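Local coordinates for copper homeostasis protein CutC (PDB 2BDQ) that probably binds copper ions and may take part in copper homeostasis in the cytoplasm, at residues I2-F6 and I21-V25; M78-L83 and Q111-Q117; I139-V143 and Y174-I179; I161-I165 and Y194-T199. All blocks are in the same frame, centred on the assembly; numbering follows the deposited sequence.

Interaction 1: I2-F6 and I21-V25; sequences ILREF and IISRV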
# COMPACT_ATOMS: atom_id res chain seq x y z
N ILE A 2 -26.94 13.42 -6.37
CA ILE A 2 -26.13 12.22 -6.52
C ILE A 2 -24.97 12.30 -5.53
O ILE A 2 -24.29 13.33 -5.42
CB ILE A 2 -25.55 12.07 -7.95
CG1 ILE A 2 -26.68 12.02 -8.97
CG2 ILE A 2 -24.72 10.79 -8.06
CD1 ILE A 2 -27.65 10.89 -8.74
N LEU A 3 -24.74 11.22 -4.79
CA LEU A 3 -23.66 11.17 -3.81
C LEU A 3 -22.37 10.76 -4.52
O LEU A 3 -22.32 9.73 -5.18
CB LEU A 3 -24.03 10.15 -2.72
CG LEU A 3 -23.26 10.10 -1.40
CD1 LEU A 3 -24.14 9.40 -0.36
CD2 LEU A 3 -21.94 9.37 -1.57
N ARG A 4 -21.34 11.60 -4.42
CA ARG A 4 -20.06 11.30 -5.06
C ARG A 4 -18.98 10.83 -4.10
O ARG A 4 -18.76 11.44 -3.05
CB ARG A 4 -19.55 12.52 -5.83
CG ARG A 4 -20.23 12.71 -7.19
CD ARG A 4 -19.57 13.83 -7.99
NE ARG A 4 -20.04 15.15 -7.58
CZ ARG A 4 -19.66 16.28 -8.17
NH1 ARG A 4 -20.13 17.44 -7.74
NH2 ARG A 4 -18.79 16.26 -9.18
N GLU A 5 -18.31 9.74 -4.46
CA GLU A 5 -17.25 9.16 -3.65
C GLU A 5 -15.90 9.24 -4.36
O GLU A 5 -15.74 8.76 -5.48
CB GLU A 5 -17.56 7.69 -3.35
CG GLU A 5 -16.44 6.93 -2.65
CD GLU A 5 -16.83 5.49 -2.32
OE1 GLU A 5 -17.77 5.30 -1.52
OE2 GLU A 5 -16.19 4.55 -2.87
N PHE A 6 -14.93 9.86 -3.71
CA PHE A 6 -13.61 9.98 -4.29
C PHE A 6 -12.69 8.83 -3.87
O PHE A 6 -12.58 8.51 -2.68
CB PHE A 6 -13.00 11.32 -3.88
CG PHE A 6 -11.58 11.49 -4.32
CD1 PHE A 6 -10.56 11.55 -3.38
CD2 PHE A 6 -11.26 11.57 -5.67
CE1 PHE A 6 -9.23 11.69 -3.79
CE2 PHE A 6 -9.94 11.71 -6.08
CZ PHE A 6 -8.92 11.77 -5.14
N ILE A 21 -19.25 18.89 -2.42
CA ILE A 21 -19.34 18.07 -3.64
C ILE A 21 -18.98 16.60 -3.40
O ILE A 21 -19.56 15.71 -4.01
CB ILE A 21 -18.42 18.64 -4.75
CG1 ILE A 21 -17.07 19.02 -4.16
CG2 ILE A 21 -19.09 19.85 -5.41
CD1 ILE A 21 -16.14 19.70 -5.16
N ILE A 22 -18.01 16.36 -2.53
CA ILE A 22 -17.60 14.99 -2.22
C ILE A 22 -18.02 14.65 -0.80
O ILE A 22 -17.55 15.27 0.16
CB ILE A 22 -16.08 14.82 -2.38
CG1 ILE A 22 -15.73 14.95 -3.87
CG2 ILE A 22 -15.64 13.48 -1.81
CD1 ILE A 22 -14.25 14.83 -4.17
N SER A 23 -18.90 13.67 -0.65
CA SER A 23 -19.36 13.31 0.67
C SER A 23 -18.61 12.14 1.30
O SER A 23 -18.61 11.98 2.52
CB SER A 23 -20.87 13.00 0.65
OG SER A 23 -21.19 12.01 -0.32
N ARG A 24 -17.93 11.35 0.48
CA ARG A 24 -17.21 10.20 1.01
C ARG A 24 -15.98 9.89 0.19
O ARG A 24 -15.90 10.23 -1.00
CB ARG A 24 -18.15 9.00 1.02
CG ARG A 24 -17.72 7.82 1.85
CD ARG A 24 -18.89 6.85 1.96
NE ARG A 24 -19.25 6.31 0.65
CZ ARG A 24 -20.49 6.20 0.19
NH1 ARG A 24 -21.53 6.59 0.93
NH2 ARG A 24 -20.70 5.70 -1.02
N VAL A 25 -15.01 9.26 0.82
CA VAL A 25 -13.78 8.89 0.13
C VAL A 25 -13.47 7.44 0.43
O VAL A 25 -13.70 6.95 1.54
CB VAL A 25 -12.61 9.82 0.56
CG1 VAL A 25 -12.78 10.24 1.98
CG2 VAL A 25 -11.27 9.12 0.38
O HOH W 1 -21.28 13.88 -2.90
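The guanidinium of Arg24 carries Leu3 over one face and Glu5 at its edge: CD2 of Leu3 sits 3.5 Å above the plane, offset toward the rim, while OE1 and CD of Glu5 lie in that plane, at the edge. Arg24 presents NE and NH2 side-on to a single oxygen. Arg24 NE lies 2.8 Å from Glu5 OE1 and meets the anti lone pair; NH2 reaches the same oxygen at 3.0 Å, 30° out of the carboxylate plane, and the two planes stand 75° apart. A bend at chi3 (63°) brings the NE/NH2 side of the guanidinium to Glu5 OE1. The other oxygen, OE2, is hydrogen-bonded to His205 ND1, and Arg24 NH2 also bonds Gln203 OE1, so this salt bridge belongs to a polar cluster on the Glu5–Arg24 side of the sheet, with Met182 packed against both residues. These are the first two strands of a closed eight-stranded parallel barrel of the TIM type, and Glu5 pairs with Arg24 and Phe6 with Val25 in parallel register. Phe6 N donates to Arg24 O at 2.9 Å. Before the pairing becomes regular, Ser23 N makes a longer bond of 3.3 Å to Arg4 O, and a water bridges the strand entrance, accepting from Arg4 N and donating to Ile21 O. On the other side of the sheet Phe6 CB rests on Ile22 CD1 at 3.7 Å. Arg4 NH1 lies 3.5 Å from Ile21 CG2, and Arg4 NH2 bonds the carbonyl of Ile209.

Interaction 2: M78-L83 and Q111-Q117; sequences MEEDIL and QLLPATQ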
# COMPACT_ATOMS: atom_id res chain seq x y z
N MSE A 78 -6.72 -9.78 6.62
CA MSE A 78 -7.92 -8.97 6.49
C MSE A 78 -8.67 -8.81 7.81
O MSE A 78 -9.19 -7.72 8.09
CB MSE A 78 -8.84 -9.58 5.42
CG MSE A 78 -8.22 -9.55 4.03
SE MSE A 78 -9.20 -10.54 2.69
CE MSE A 78 -10.76 -9.43 2.53
N GLU A 79 -8.74 -9.86 8.61
CA GLU A 79 -9.43 -9.75 9.89
C GLU A 79 -8.68 -8.76 10.77
O GLU A 79 -9.30 -7.94 11.44
CB GLU A 79 -9.50 -11.11 10.60
CG GLU A 79 -10.11 -11.05 12.01
CD GLU A 79 -10.11 -12.40 12.71
OE1 GLU A 79 -9.02 -13.00 12.89
OE2 GLU A 79 -11.21 -12.88 13.09
N GLU A 80 -7.36 -8.82 10.74
CA GLU A 80 -6.53 -7.91 11.53
C GLU A 80 -6.71 -6.48 11.05
O GLU A 80 -6.88 -5.56 11.86
CB GLU A 80 -5.06 -8.31 11.43
CG GLU A 80 -4.12 -7.53 12.36
CD GLU A 80 -4.48 -7.69 13.83
OE1 GLU A 80 -4.81 -8.82 14.25
OE2 GLU A 80 -4.41 -6.68 14.57
N ASP A 81 -6.68 -6.27 9.74
CA ASP A 81 -6.83 -4.92 9.22
C ASP A 81 -8.21 -4.35 9.49
O ASP A 81 -8.37 -3.13 9.63
CB ASP A 81 -6.49 -4.88 7.72
CG ASP A 81 -4.98 -4.85 7.48
OD1 ASP A 81 -4.29 -4.10 8.22
OD2 ASP A 81 -4.49 -5.55 6.57
N ILE A 82 -9.21 -5.23 9.61
CA ILE A 82 -10.57 -4.79 9.91
C ILE A 82 -10.65 -4.30 11.34
O ILE A 82 -11.26 -3.28 11.61
CB ILE A 82 -11.58 -5.92 9.68
CG1 ILE A 82 -11.79 -6.10 8.18
CG2 ILE A 82 -12.90 -5.63 10.40
CD1 ILE A 82 -12.61 -7.30 7.81
N LEU A 83 -10.02 -5.03 12.26
CA LEU A 83 -10.03 -4.65 13.68
C LEU A 83 -9.42 -3.26 13.86
O LEU A 83 -9.94 -2.44 14.61
CB LEU A 83 -9.25 -5.67 14.50
CG LEU A 83 -9.93 -6.80 15.27
CD1 LEU A 83 -11.37 -7.04 14.84
CD2 LEU A 83 -9.07 -8.04 15.07
N GLN A 111 -16.72 -15.46 8.28
CA GLN A 111 -15.61 -15.58 9.22
C GLN A 111 -15.13 -14.20 9.67
O GLN A 111 -14.62 -14.03 10.79
CB GLN A 111 -14.43 -16.33 8.59
CG GLN A 111 -14.53 -17.85 8.56
CD GLN A 111 -13.28 -18.51 7.96
OE1 GLN A 111 -13.15 -18.62 6.73
NE2 GLN A 111 -12.35 -18.93 8.81
N LEU A 112 -15.29 -13.20 8.81
CA LEU A 112 -14.85 -11.85 9.12
C LEU A 112 -15.95 -10.94 9.68
O LEU A 112 -15.65 -9.88 10.25
CB LEU A 112 -14.24 -11.19 7.88
CG LEU A 112 -13.06 -11.90 7.21
CD1 LEU A 112 -12.85 -11.33 5.81
CD2 LEU A 112 -11.82 -11.75 8.06
N LEU A 113 -17.20 -11.34 9.55
CA LEU A 113 -18.29 -10.50 10.04
C LEU A 113 -18.17 -10.04 11.49
O LEU A 113 -18.37 -8.87 11.80
CB LEU A 113 -19.63 -11.21 9.84
CG LEU A 113 -20.11 -11.25 8.39
CD1 LEU A 113 -21.47 -11.93 8.34
CD2 LEU A 113 -20.20 -9.82 7.83
N PRO A 114 -17.85 -10.97 12.41
CA PRO A 114 -17.73 -10.57 13.82
C PRO A 114 -16.73 -9.43 14.05
O PRO A 114 -17.00 -8.51 14.81
CB PRO A 114 -17.30 -11.87 14.51
CG PRO A 114 -17.93 -12.94 13.63
CD PRO A 114 -17.63 -12.41 12.24
N ALA A 115 -15.58 -9.50 13.38
CA ALA A 115 -14.57 -8.45 13.53
C ALA A 115 -15.09 -7.10 13.04
O ALA A 115 -14.69 -6.06 13.55
CB ALA A 115 -13.30 -8.83 12.77
N THR A 116 -15.98 -7.12 12.06
CA THR A 116 -16.54 -5.89 11.50
C THR A 116 -17.30 -5.07 12.53
O THR A 116 -17.49 -3.86 12.37
CB THR A 116 -17.50 -6.18 10.33
OG1 THR A 116 -16.78 -6.81 9.26
CG2 THR A 116 -18.09 -4.88 9.82
N GLN A 117 -17.77 -5.75 13.57
CA GLN A 117 -18.49 -5.11 14.65
C GLN A 117 -19.61 -4.18 14.20
O GLN A 117 -19.77 -3.07 14.73
CB GLN A 117 -17.50 -4.35 15.53
CG GLN A 117 -16.41 -5.24 16.10
CD GLN A 117 -15.28 -4.44 16.74
OE1 GLN A 117 -15.46 -3.80 17.77
NE2 GLN A 117 -14.10 -4.48 16.12
O HOH W 2 -13.89 -12.06 12.56
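A single water binds Glu79 and the turn from Gln111 to Ala115 together. It donates to Glu79 OE2 at 2.9 Å and to Gln111 O at 2.7 Å, and accepts from Ala115 N at 3.2 Å. The helix is kinked here, the N of Pro114 and of Ala115 having no bond to the turn before, and the water gives the Ala115 amide a partner as well as the Gln111 carbonyl. The extended chain of Glu79, with CG anti to the backbone N (chi1 175°), carries OE2 out to the water; its other oxygen, OE1, forms a salt bridge with Arg76. Helices 72-87 and 106-116 are neighbours in the outer layer of the TIM barrel, and the short segments run nearly parallel, their axes 9.0 Å apart and 15° off line. Ala115 CB packs against Glu79 CG and Ile82 CG2, each 4.0 Å from it; Leu83 CD1 is modelled closer still to this methyl, an approach too short to be more than doubtful. One turn earlier the CD2 branch of Leu112 lies against Glu79 CB at 3.5 Å, and Leu112 CD1 lies near the methyl CE of Met78, a selenomethionine. Ile82 spans both levels: CD1 goes to Leu112 CB, and CG2 sits 3.6 Å from Ala115 O. Farther inward Ile82 and Thr116 both reach Leu93 of strand 92-95. Past the helix end, Gln117 has positive phi, and its NE2 donates to Ala115 O at 3.1 Å.

Interaction 3: I139-V143 and Y174-I179; sequences IDQLV and YANNRI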
# COMPACT_ATOMS: atom_id res chain seq x y z
N ILE A 139 -26.61 -10.66 -5.13
CA ILE A 139 -27.17 -9.50 -4.45
C ILE A 139 -27.95 -9.97 -3.23
O ILE A 139 -27.77 -9.43 -2.13
CB ILE A 139 -28.09 -8.70 -5.41
CG1 ILE A 139 -27.23 -7.96 -6.44
CG2 ILE A 139 -28.96 -7.73 -4.62
CD1 ILE A 139 -28.03 -7.19 -7.50
N ASP A 140 -28.80 -10.97 -3.42
CA ASP A 140 -29.60 -11.53 -2.32
C ASP A 140 -28.67 -12.02 -1.22
O ASP A 140 -28.95 -11.83 -0.05
CB ASP A 140 -30.45 -12.71 -2.83
CG ASP A 140 -31.60 -12.26 -3.71
OD1 ASP A 140 -32.04 -13.06 -4.56
OD2 ASP A 140 -32.08 -11.12 -3.54
N GLN A 141 -27.56 -12.65 -1.61
CA GLN A 141 -26.60 -13.16 -0.64
C GLN A 141 -25.94 -12.01 0.10
O GLN A 141 -25.72 -12.10 1.31
CB GLN A 141 -25.53 -13.98 -1.33
CG GLN A 141 -25.99 -15.33 -1.84
CD GLN A 141 -24.92 -16.02 -2.67
OE1 GLN A 141 -25.03 -17.20 -2.98
NE2 GLN A 141 -23.89 -15.27 -3.04
N LEU A 142 -25.63 -10.93 -0.61
CA LEU A 142 -25.00 -9.78 0.03
C LEU A 142 -25.98 -9.13 1.01
O LEU A 142 -25.57 -8.63 2.06
CB LEU A 142 -24.54 -8.76 -1.01
CG LEU A 142 -23.35 -9.20 -1.86
CD1 LEU A 142 -23.01 -8.11 -2.85
CD2 LEU A 142 -22.15 -9.52 -0.96
N VAL A 143 -27.26 -9.12 0.65
CA VAL A 143 -28.29 -8.56 1.51
C VAL A 143 -28.38 -9.42 2.78
O VAL A 143 -28.47 -8.90 3.89
CB VAL A 143 -29.67 -8.55 0.82
CG1 VAL A 143 -30.76 -8.16 1.82
CG2 VAL A 143 -29.66 -7.57 -0.35
N TYR A 174 -33.62 -5.03 -9.35
CA TYR A 174 -33.64 -6.27 -8.59
C TYR A 174 -33.25 -6.02 -7.14
O TYR A 174 -33.78 -6.67 -6.25
CB TYR A 174 -32.71 -7.29 -9.23
CG TYR A 174 -32.78 -8.66 -8.60
CD1 TYR A 174 -31.93 -9.01 -7.55
CD2 TYR A 174 -33.72 -9.60 -9.03
CE1 TYR A 174 -32.00 -10.27 -6.95
CE2 TYR A 174 -33.80 -10.85 -8.44
CZ TYR A 174 -32.94 -11.18 -7.40
OH TYR A 174 -33.01 -12.44 -6.83
N ALA A 175 -32.32 -5.09 -6.91
CA ALA A 175 -31.88 -4.77 -5.55
C ALA A 175 -33.08 -4.24 -4.76
O ALA A 175 -33.18 -4.43 -3.56
CB ALA A 175 -30.77 -3.72 -5.59
N ASN A 176 -33.97 -3.55 -5.46
CA ASN A 176 -35.19 -3.01 -4.86
C ASN A 176 -34.97 -2.34 -3.50
O ASN A 176 -35.64 -2.68 -2.52
CB ASN A 176 -36.21 -4.14 -4.74
CG ASN A 176 -37.59 -3.66 -4.34
OD1 ASN A 176 -38.06 -2.62 -4.80
ND2 ASN A 176 -38.26 -4.44 -3.49
N ASN A 177 -34.02 -1.42 -3.45
CA ASN A 177 -33.70 -0.66 -2.24
C ASN A 177 -33.26 -1.47 -1.03
O ASN A 177 -33.18 -0.93 0.07
CB ASN A 177 -34.88 0.22 -1.86
CG ASN A 177 -35.19 1.26 -2.92
OD1 ASN A 177 -34.34 2.10 -3.24
ND2 ASN A 177 -36.39 1.20 -3.48
N ARG A 178 -32.98 -2.76 -1.22
CA ARG A 178 -32.54 -3.59 -0.11
C ARG A 178 -31.05 -3.36 0.14
O ARG A 178 -30.52 -3.66 1.21
CB ARG A 178 -32.78 -5.07 -0.41
CG ARG A 178 -34.24 -5.48 -0.47
CD ARG A 178 -34.33 -6.93 -0.85
NE ARG A 178 -33.83 -7.13 -2.20
CZ ARG A 178 -33.26 -8.25 -2.64
NH1 ARG A 178 -32.84 -8.33 -3.89
NH2 ARG A 178 -33.09 -9.28 -1.82
N ILE A 179 -30.39 -2.82 -0.88
CA ILE A 179 -28.97 -2.54 -0.78
C ILE A 179 -28.62 -1.52 -1.86
O ILE A 179 -29.15 -1.57 -2.97
CB ILE A 179 -28.15 -3.83 -0.97
CG1 ILE A 179 -26.67 -3.53 -0.73
CG2 ILE A 179 -28.37 -4.39 -2.37
CD1 ILE A 179 -25.82 -4.77 -0.63
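Ile139 faces Ala175 and Val143 faces Ile179, with CA atoms 6.8 and 6.5 Å apart, as helix 165-175 ends in a type I' turn from Ala175 to Arg178 that brings the chain back beside helix 135-144. Asp140 holds this exit with both oxygens. Tyr174 OH donates to OD1 at 2.5 Å, approaching on the syn side, 27° out of the carboxylate plane. Arg178 comes end-on to OD2, NH2 at 2.7 Å on the anti side and NH1 at 2.9 Å nearly in line with the C-O bond. Two carbonyls of its own segment hold the guanidinium as well: NH1 donates to Tyr174 O at 3.0 Å and NE to Ala175 O, whose opposite face takes the Arg178 backbone N. A bend at chi3 (-65°) curls the arginine back over the turn so that these carbonyls can be reached, and Val143 CG2 lies over one face of the guanidinium. Inward of these polar groups, Ile179 CG2 packs on Val143 CG2 at 4.0 Å and on Ile139 CG2 at 4.1 Å, while Ile179 CD1 approaches Leu142 CB. Ile139, Leu142 and Ile179 all touch Ile150 of strand 149-152. A helix closing against its neighbour and turning inward to the next parallel strand, here 180-183, is the alpha-to-beta connection of the TIM barrel.

Interaction 4: I161-I165 and Y194-T199; sequences IIENI and YICQET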
# COMPACT_ATOMS: atom_id res chain seq x y z
N ILE A 161 -18.35 1.82 -19.31
CA ILE A 161 -19.48 1.71 -18.40
C ILE A 161 -20.77 2.19 -19.09
O ILE A 161 -21.85 1.69 -18.81
CB ILE A 161 -19.19 2.53 -17.10
CG1 ILE A 161 -20.12 2.10 -15.97
CG2 ILE A 161 -19.29 4.01 -17.38
CD1 ILE A 161 -21.51 2.69 -16.03
N ILE A 162 -20.63 3.14 -20.01
CA ILE A 162 -21.79 3.69 -20.72
C ILE A 162 -22.57 2.59 -21.45
O ILE A 162 -23.77 2.73 -21.69
CB ILE A 162 -21.35 4.76 -21.74
CG1 ILE A 162 -22.58 5.48 -22.29
CG2 ILE A 162 -20.59 4.13 -22.89
CD1 ILE A 162 -23.31 6.31 -21.25
N GLU A 163 -21.89 1.50 -21.78
CA GLU A 163 -22.54 0.39 -22.48
C GLU A 163 -23.14 -0.65 -21.54
O GLU A 163 -23.65 -1.66 -22.00
CB GLU A 163 -21.54 -0.29 -23.42
CG GLU A 163 -20.61 0.68 -24.12
CD GLU A 163 -20.48 0.42 -25.61
OE1 GLU A 163 -21.36 0.88 -26.37
OE2 GLU A 163 -19.51 -0.26 -26.00
N ASN A 164 -23.08 -0.39 -20.24
CA ASN A 164 -23.63 -1.35 -19.28
C ASN A 164 -24.92 -0.86 -18.64
O ASN A 164 -25.41 -1.46 -17.68
CB ASN A 164 -22.62 -1.65 -18.18
CG ASN A 164 -21.33 -2.22 -18.72
OD1 ASN A 164 -21.34 -2.96 -19.71
ND2 ASN A 164 -20.21 -1.92 -18.06
N ILE A 165 -25.47 0.21 -19.19
CA ILE A 165 -26.69 0.81 -18.66
C ILE A 165 -27.81 -0.21 -18.42
O ILE A 165 -28.36 -0.27 -17.33
CB ILE A 165 -27.19 1.92 -19.61
CG1 ILE A 165 -26.19 3.07 -19.62
CG2 ILE A 165 -28.58 2.40 -19.18
CD1 ILE A 165 -26.53 4.19 -20.58
N TYR A 194 -25.25 11.39 -16.17
CA TYR A 194 -26.00 10.67 -17.19
C TYR A 194 -26.18 9.21 -16.80
O TYR A 194 -27.28 8.67 -16.86
CB TYR A 194 -25.28 10.75 -18.54
CG TYR A 194 -26.05 10.13 -19.68
CD1 TYR A 194 -27.15 10.77 -20.25
CD2 TYR A 194 -25.71 8.86 -20.17
CE1 TYR A 194 -27.89 10.19 -21.27
CE2 TYR A 194 -26.45 8.26 -21.19
CZ TYR A 194 -27.53 8.93 -21.73
OH TYR A 194 -28.27 8.33 -22.72
N ILE A 195 -25.09 8.56 -16.42
CA ILE A 195 -25.14 7.15 -16.03
C ILE A 195 -26.14 6.90 -14.90
O ILE A 195 -26.90 5.94 -14.94
CB ILE A 195 -23.73 6.64 -15.62
CG1 ILE A 195 -22.97 6.20 -16.87
CG2 ILE A 195 -23.83 5.46 -14.68
CD1 ILE A 195 -22.83 7.26 -17.93
N CYS A 196 -26.14 7.78 -13.90
CA CYS A 196 -27.05 7.65 -12.76
C CYS A 196 -28.53 7.82 -13.13
O CYS A 196 -29.37 7.05 -12.68
CB CYS A 196 -26.69 8.65 -11.67
SG CYS A 196 -25.16 8.27 -10.79
N GLN A 197 -28.85 8.82 -13.94
CA GLN A 197 -30.25 9.02 -14.31
C GLN A 197 -30.80 7.91 -15.20
O GLN A 197 -31.98 7.61 -15.15
CB GLN A 197 -30.44 10.37 -15.01
CG GLN A 197 -30.00 10.38 -16.45
CD GLN A 197 -30.54 11.56 -17.22
OE1 GLN A 197 -30.31 11.69 -18.42
NE2 GLN A 197 -31.26 12.44 -16.53
N GLU A 198 -29.94 7.30 -16.01
CA GLU A 198 -30.39 6.24 -16.91
C GLU A 198 -30.45 4.87 -16.25
O GLU A 198 -31.01 3.93 -16.80
CB GLU A 198 -29.49 6.17 -18.15
CG GLU A 198 -29.49 7.42 -18.99
CD GLU A 198 -30.85 7.75 -19.58
OE1 GLU A 198 -31.27 8.93 -19.48
OE2 GLU A 198 -31.50 6.85 -20.14
N THR A 199 -29.86 4.75 -15.06
CA THR A 199 -29.85 3.47 -14.37
C THR A 199 -30.60 3.49 -13.04
O THR A 199 -31.01 2.44 -12.54
CB THR A 199 -28.40 3.01 -14.07
OG1 THR A 199 -27.75 4.00 -13.27
CG2 THR A 199 -27.62 2.80 -15.37
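Ile165 leaves its CB with two branches, and each finds a different part of helix 192-199. CG2, anti to the backbone N, drops beside the last turn, 3.7 Å from Glu198 O and 3.9 Å from Thr199 CG2. Along the other branch, CG1 leads to CD1, which ends 4.1 Å from Tyr194 CE2, one helical turn earlier; the extended chain (chi2 177°) lets one isoleucine span that turn. The Thr199 methyl also lies against the backbone carbonyl of Ile165. Thr199 OG1 donates to Ile195 O of its own helix at 2.7 Å, and it has a further hydrogen bond with Val201 N. The segment 161-165 belongs to the connection that follows strand 149-152 of the TIM barrel, a 3-10 turn that runs into helix 165-175, so the contact joins the start of that outer helix to the side of the next one. Ile162 reaches across from this turn: its CD1 meets the Tyr194 ring at the edge, near the ring plane, 3.7 Å from CD2. The same methyl lies 3.5 Å from Ile195 CD1, a little closer than usual. Over one face of the tyrosine ring lies CG of Glu198, 3.7 Å above the plane and offset toward the rim. Deeper, Ile161 CD1 touches both CG2 and CG1 of Ile195, the former at 3.9 Å. Ile161 also packs on His153 and Ile168, and Asn164 ND2 bonds the carbonyl of His153.

How the interactions relate
Interaction 1 lies in the barrel wall, where two strands pair through backbone bonds and a salt bridge. The other three join successive elements of the outer helical layer. All four are partly buried, with exposed residues such as Arg178, Tyr194 and Ile162 at the surface. Interactions 3 and 4 share helix 165-175: its exit is held in interaction 3, its entrance in interaction 4. Interaction 3 puts a salt bridge outside an apolar patch; neither 2 nor 4 has a direct hydrogen bond across it, but in 2 a water bridges. Interactions 1 and 4 touch through Ile2 and Cys196, whereas the centres of 2 and 4 are about 34 Å apart.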